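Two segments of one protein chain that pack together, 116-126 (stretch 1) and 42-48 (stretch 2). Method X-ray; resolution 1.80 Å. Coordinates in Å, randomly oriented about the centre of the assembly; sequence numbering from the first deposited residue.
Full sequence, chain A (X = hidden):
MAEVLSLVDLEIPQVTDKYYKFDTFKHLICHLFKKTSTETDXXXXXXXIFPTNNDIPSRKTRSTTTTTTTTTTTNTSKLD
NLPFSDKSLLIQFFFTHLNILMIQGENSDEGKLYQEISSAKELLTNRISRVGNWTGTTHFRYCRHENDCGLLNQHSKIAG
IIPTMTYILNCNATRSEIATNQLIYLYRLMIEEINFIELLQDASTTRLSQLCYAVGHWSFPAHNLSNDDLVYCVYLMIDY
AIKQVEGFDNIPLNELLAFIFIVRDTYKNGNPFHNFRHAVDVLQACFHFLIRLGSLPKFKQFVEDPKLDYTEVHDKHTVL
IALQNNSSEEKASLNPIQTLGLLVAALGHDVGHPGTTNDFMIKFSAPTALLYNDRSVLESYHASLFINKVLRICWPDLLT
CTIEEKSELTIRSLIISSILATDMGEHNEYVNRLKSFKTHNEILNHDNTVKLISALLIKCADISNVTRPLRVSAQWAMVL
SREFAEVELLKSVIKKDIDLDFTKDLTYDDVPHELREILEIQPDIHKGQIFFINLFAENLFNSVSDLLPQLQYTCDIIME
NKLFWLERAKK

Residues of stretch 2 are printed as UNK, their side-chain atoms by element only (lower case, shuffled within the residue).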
ATOM      1  N   GLU A 116       1.059 -12.142 -28.901  1.00 36.60           N
ATOM      2  CA  GLU A 116       1.265 -11.979 -27.473  1.00 36.17           C
ATOM      3  C   GLU A 116       0.931 -10.551 -27.014  1.00 32.96           C
ATOM      4  O   GLU A 116       0.184 -10.356 -26.050  1.00 31.47           O
ATOM      5  CB  GLU A 116       2.720 -12.322 -27.136  1.00 40.79           C
ATOM      6  CG  GLU A 116       2.927 -12.939 -25.771  1.00 45.70           C
ATOM      7  CD  GLU A 116       4.314 -13.537 -25.582  1.00 50.24           C
ATOM      8  OE1 GLU A 116       4.894 -14.045 -26.567  1.00 50.02           O
ATOM      9  OE2 GLU A 116       4.816 -13.509 -24.437  1.00 53.12           O
ATOM     10  N   ILE A 117       1.481  -9.556 -27.708  1.00 30.73           N
ATOM     11  CA  ILE A 117       1.233  -8.155 -27.361  1.00 29.97           C
ATOM     12  C   ILE A 117      -0.224  -7.767 -27.603  1.00 29.41           C
ATOM     13  O   ILE A 117      -0.818  -7.062 -26.790  1.00 27.31           O
ATOM     14  CB  ILE A 117       2.188  -7.198 -28.107  1.00 31.32           C
ATOM     15  CG1 ILE A 117       3.616  -7.402 -27.599  1.00 32.82           C
ATOM     16  CG2 ILE A 117       1.780  -5.744 -27.899  1.00 30.43           C
ATOM     17  CD1 ILE A 117       4.674  -6.764 -28.477  1.00 35.09           C
ATOM     18  N   SER A 118      -0.802  -8.227 -28.712  1.00 29.38           N
ATOM     19  CA  SER A 118      -2.193  -7.899 -29.018  1.00 30.20           C
ATOM     20  C   SER A 118      -3.142  -8.491 -27.979  1.00 28.76           C
ATOM     21  O   SER A 118      -4.052  -7.811 -27.511  1.00 29.25           O
ATOM     22  CB  SER A 118      -2.594  -8.390 -30.407  1.00 32.46           C
ATOM     23  OG  SER A 118      -3.866  -7.849 -30.736  1.00 36.40           O
ATOM     24  N   SER A 119      -2.918  -9.748 -27.614  1.00 28.30           N
ATOM     25  CA  SER A 119      -3.731 -10.401 -26.588  1.00 29.40           C
ATOM     26  C   SER A 119      -3.609  -9.661 -25.259  1.00 27.16           C
ATOM     27  O   SER A 119      -4.611  -9.387 -24.617  1.00 27.27           O
ATOM     28  CB  SER A 119      -3.325 -11.861 -26.407  1.00 30.79           C
ATOM     29  OG  SER A 119      -3.659 -12.608 -27.560  1.00 35.39           O
ATOM     30  N   ALA A 120      -2.383  -9.329 -24.858  1.00 26.27           N
ATOM     31  CA  ALA A 120      -2.166  -8.598 -23.611  1.00 25.30           C
ATOM     32  C   ALA A 120      -2.838  -7.221 -23.629  1.00 26.12           C
ATOM     33  O   ALA A 120      -3.497  -6.822 -22.656  1.00 24.02           O
ATOM     34  CB  ALA A 120      -0.677  -8.468 -23.313  1.00 24.61           C
ATOM     35  N   LYS A 121      -2.711  -6.494 -24.733  1.00 26.85           N
ATOM     36  CA  LYS A 121      -3.381  -5.200 -24.821  1.00 29.61           C
ATOM     37  C   LYS A 121      -4.892  -5.326 -24.620  1.00 28.19           C
ATOM     38  O   LYS A 121      -5.493  -4.543 -23.881  1.00 26.12           O
ATOM     39  CB  LYS A 121      -3.107  -4.521 -26.156  1.00 32.77           C
ATOM     40  CG  LYS A 121      -3.711  -3.131 -26.234  1.00 37.67           C
ATOM     41  CD  LYS A 121      -3.030  -2.291 -27.293  1.00 41.89           C
ATOM     42  CE  LYS A 121      -3.325  -0.813 -27.106  1.00 44.68           C
ATOM     43  NZ  LYS A 121      -4.766  -0.535 -27.330  1.00 45.85           N
ATOM     44  N   GLU A 122      -5.492  -6.312 -25.280  1.00 29.64           N
ATOM     45  CA  GLU A 122      -6.934  -6.541 -25.195  1.00 31.92           C
ATOM     46  C   GLU A 122      -7.375  -6.807 -23.752  1.00 29.27           C
ATOM     47  O   GLU A 122      -8.455  -6.397 -23.342  1.00 28.16           O
ATOM     48  CB  GLU A 122      -7.358  -7.698 -26.112  1.00 37.12           C
ATOM     49  CG  GLU A 122      -7.484  -7.313 -27.586  1.00 43.24           C
ATOM     50  CD  GLU A 122      -7.492  -8.508 -28.545  1.00 49.14           C
ATOM     51  OE1 GLU A 122      -7.731  -9.660 -28.103  1.00 52.76           O
ATOM     52  OE2 GLU A 122      -7.260  -8.291 -29.759  1.00 52.38           O
ATOM     53  N   LEU A 123      -6.516  -7.462 -22.976  1.00 25.44           N
ATOM     54  CA  LEU A 123      -6.826  -7.788 -21.581  1.00 23.59           C
ATOM     55  C   LEU A 123      -6.480  -6.684 -20.572  1.00 21.22           C
ATOM     56  O   LEU A 123      -7.030  -6.659 -19.472  1.00 21.89           O
ATOM     57  CB  LEU A 123      -6.118  -9.083 -21.192  1.00 24.49           C
ATOM     58  CG  LEU A 123      -6.589 -10.308 -21.987  1.00 27.43           C
ATOM     59  CD1 LEU A 123      -5.617 -11.465 -21.827  1.00 28.49           C
ATOM     60  CD2 LEU A 123      -7.988 -10.734 -21.560  1.00 27.35           C
ATOM     61  N   LEU A 124      -5.579  -5.773 -20.933  1.00 21.05           N
ATOM     62  CA  LEU A 124      -5.118  -4.738 -20.006  1.00 20.40           C
ATOM     63  C   LEU A 124      -5.860  -3.423 -20.116  1.00 20.05           C
ATOM     64  O   LEU A 124      -5.842  -2.648 -19.198  1.00 19.11           O
ATOM     65  CB  LEU A 124      -3.632  -4.446 -20.214  1.00 20.84           C
ATOM     66  CG  LEU A 124      -2.687  -5.535 -19.703  1.00 20.99           C
ATOM     67  CD1 LEU A 124      -1.289  -5.291 -20.249  1.00 21.86           C
ATOM     68  CD2 LEU A 124      -2.658  -5.604 -18.192  1.00 21.00           C
ATOM     69  N   THR A 125      -6.484  -3.154 -21.260  1.00 20.90           N
ATOM     70  CA  THR A 125      -7.036  -1.826 -21.495  1.00 21.51           C
ATOM     71  C   THR A 125      -8.025  -1.378 -20.427  1.00 20.61           C
ATOM     72  O   THR A 125      -7.949  -0.238 -19.952  1.00 20.79           O
ATOM     73  CB  THR A 125      -7.690  -1.748 -22.894  1.00 21.75           C
ATOM     74  OG1 THR A 125      -6.699  -2.057 -23.877  1.00 22.84           O
ATOM     75  CG2 THR A 125      -8.258  -0.354 -23.163  1.00 22.65           C
ATOM     76  N   ASN A 126      -8.931  -2.279 -20.048  1.00 20.75           N
ATOM     77  CA  ASN A 126     -10.057  -1.964 -19.179  1.00 21.57           C
ATOM     78  C   ASN A 126      -9.841  -2.429 -17.744  1.00 21.42           C
ATOM     79  O   ASN A 126      -9.355  -3.539 -17.501  1.00 21.73           O
ATOM     80  CB  ASN A 126     -11.351  -2.574 -19.750  1.00 22.27           C
ATOM     81  CG  ASN A 126     -12.544  -2.385 -18.835  1.00 23.99           C
ATOM     82  OD1 ASN A 126     -12.768  -3.169 -17.920  1.00 21.91           O
ATOM     83  ND2 ASN A 126     -13.341  -1.344 -19.100  1.00 25.69           N
ATOM     84  N   UNK A  42      -1.039   0.955 -15.150  1.00 23.40           N
ATOM     85  CA  UNK A  42      -0.422   0.813 -16.469  1.00 25.40           C
ATOM     86  C   UNK A  42      -1.328  -0.115 -17.260  1.00 24.61           C
ATOM     87  O   UNK A  42      -1.678  -1.193 -16.781  1.00 24.68           O
ATOM     88  o   UNK A  42       1.669   0.329 -17.616  1.00 31.17           O
ATOM     89  c   UNK A  42       0.992   0.226 -16.369  1.00 27.16           C
ATOM     90  N   UNK A  43      -1.754   0.313 -18.443  1.00 23.83           N
ATOM     91  CA  UNK A  43      -2.758  -0.447 -19.183  1.00 24.94           C
ATOM     92  C   UNK A  43      -2.365  -0.773 -20.622  1.00 24.36           C
ATOM     93  O   UNK A  43      -3.218  -1.064 -21.461  1.00 22.73           O
ATOM     94  o   UNK A  43      -3.178   2.096 -20.299  1.00 28.24           O
ATOM     95  c   UNK A  43      -4.193   1.467 -19.995  1.00 28.49           C
ATOM     96  n   UNK A  43      -5.409   1.798 -20.436  1.00 31.30           N
ATOM     97  c   UNK A  43      -4.113   0.258 -19.107  1.00 26.35           C
ATOM     98  N   UNK A  44      -1.065  -0.737 -20.887  1.00 24.48           N
ATOM     99  CA  UNK A  44      -0.522  -1.144 -22.181  1.00 25.99           C
ATOM    100  C   UNK A  44       0.646  -2.092 -21.927  1.00 24.92           C
ATOM    101  O   UNK A  44       1.353  -1.950 -20.915  1.00 25.35           O
ATOM    102  c   UNK A  44      -1.230   0.903 -23.491  1.00 29.88           C
ATOM    103  c   UNK A  44      -0.039   0.056 -23.038  1.00 28.00           C
ATOM    104  c   UNK A  44       0.972   0.911 -22.302  1.00 29.06           C
ATOM    105  N   UNK A  45       0.863  -3.061 -22.823  1.00 23.96           N
ATOM    106  CA  UNK A  45       2.041  -3.897 -22.642  1.00 23.72           C
ATOM    107  C   UNK A  45       3.305  -3.088 -22.868  1.00 22.38           C
ATOM    108  O   UNK A  45       3.307  -2.168 -23.702  1.00 22.27           O
ATOM    109  c   UNK A  45       0.512  -4.884 -24.210  1.00 25.70           C
ATOM    110  c   UNK A  45       0.023  -3.503 -23.944  1.00 25.13           C
ATOM    111  c   UNK A  45       1.905  -4.967 -23.718  1.00 24.81           C
ATOM    112  N   UNK A  46       4.346  -3.415 -22.112  1.00 21.69           N
ATOM    113  CA  UNK A  46       5.639  -2.779 -22.251  1.00 21.92           C
ATOM    114  C   UNK A  46       6.618  -3.811 -22.797  1.00 22.95           C
ATOM    115  O   UNK A  46       6.732  -4.924 -22.259  1.00 22.33           O
ATOM    116  c   UNK A  46       5.243  -1.049 -20.474  1.00 21.74           C
ATOM    117  c   UNK A  46       6.143  -2.207 -20.920  1.00 21.37           C
ATOM    118  c   UNK A  46       7.611  -1.759 -21.034  1.00 22.12           C
ATOM    119  c   UNK A  46       5.520  -0.573 -19.069  1.00 21.82           C
ATOM    120  N   UNK A  47       7.319  -3.444 -23.867  1.00 22.89           N
ATOM    121  CA  UNK A  47       8.358  -4.305 -24.456  1.00 24.18           C
ATOM    122  C   UNK A  47       9.714  -3.676 -24.178  1.00 23.01           C
ATOM    123  O   UNK A  47       9.920  -2.497 -24.479  1.00 22.40           O
ATOM    124  c   UNK A  47       6.837  -5.103 -26.311  1.00 26.72           C
ATOM    125  c   UNK A  47       8.184  -4.477 -25.984  1.00 26.04           C
ATOM    126  c   UNK A  47       9.323  -5.309 -26.561  1.00 27.48           C
ATOM    127  N   UNK A  48      10.620  -4.437 -23.570  1.00 23.46           N
ATOM    128  CA  UNK A  48      11.994  -3.971 -23.351  1.00 23.70           C
ATOM    129  C   UNK A  48      12.941  -4.730 -24.282  1.00 26.49           C
ATOM    130  O   UNK A  48      12.969  -5.951 -24.277  1.00 25.59           O
ATOM    131  c   UNK A  48      11.476  -3.349 -20.966  1.00 23.93           C
ATOM    132  c   UNK A  48      12.439  -4.109 -21.886  1.00 23.47           C
ATOM    133  c   UNK A  48      13.850  -3.563 -21.696  1.00 23.29           C
ATOM    134  c   UNK A  48      11.810  -3.463 -19.494  1.00 24.49           C
TER
HETATM  135  O   HOH W   1      -4.323  -0.497 -23.882  1.00 38.41           O

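Position 42 has two side-chain atoms, one carbon and one oxygen. The oxygen follows the carbon directly, as in a primary alcohol. The side chain makes no contact with stretch 1. This is Ser 42; its OG stays 6.9 Å from CD1 of Leu 124.

Position 43 carries four side-chain atoms: two carbons, an oxygen and a nitrogen. The second carbon bears both polar atoms, so the group is a short carboxamide. Its CB lies 3.4 Å from O of Leu 124. Its nitrogen donates a hydrogen bond to a backbone oxygen of stretch 1. The residue is Asn 43. The bond runs from ND2 of Asn 43 to O of Thr 125, at 3.3 Å and nearly straight at 168°.

Position 44 has three carbons, the first carrying the other two. CA to CB points away from stretch 1, and the backbone makes the contact. Its C atom is 4.1 Å from CD1 of Leu 124. A side chain forked at CB into two single-carbon arms is valine, Val 44.

Position 45 also has three carbons, but they close a ring onto the backbone N. That ring identifies Pro 45. Its CA-to-CB bond points toward stretch 1, and the ring rests on the helix. Its CG lies 3.6 Å from O of Ile 117, 3.6 Å from N of Lys 121 and 3.9 Å from CB of Ala 120. CD1 of Leu 124 is 4.3 Å from CD of Pro 45.

Position 46 has four carbons, forked at the first, with one arm two carbons long. It begins the strand, and its CA-to-CB bond points away from stretch 1. This is Ile 46.

Position 47 has three carbons, forked at the first, and its CA-to-CB bond points toward stretch 1. One branch meets CD1 of Ile 117. The residue is Val 47, and its CG2 is 3.5 Å from that CD1 atom.

Position 48 repeats the four-carbon forked pattern with one longer arm. It is out of reach of stretch 1. This is Ile 48.

The contact covers 405 Å², both sides summed. Pro 45 contributes the largest share, with its ring against one turn of helix. Ile 117, Ala 120 and Leu 124 supply apolar side chains around it, and Val 47 extends the packing along Ile 117. Near Thr 125 the contact becomes polar. A water there donates to O of Asn 43 at 2.7 Å and to OG1 of Thr 125 at 2.8 Å. That same OG1 of Thr 125 donates to O of Lys 121 at 2.8 Å. Asn 43 is thus joined to Thr 125 both directly and through water.

Stretch 2, residues 42-48: SNVPIVI
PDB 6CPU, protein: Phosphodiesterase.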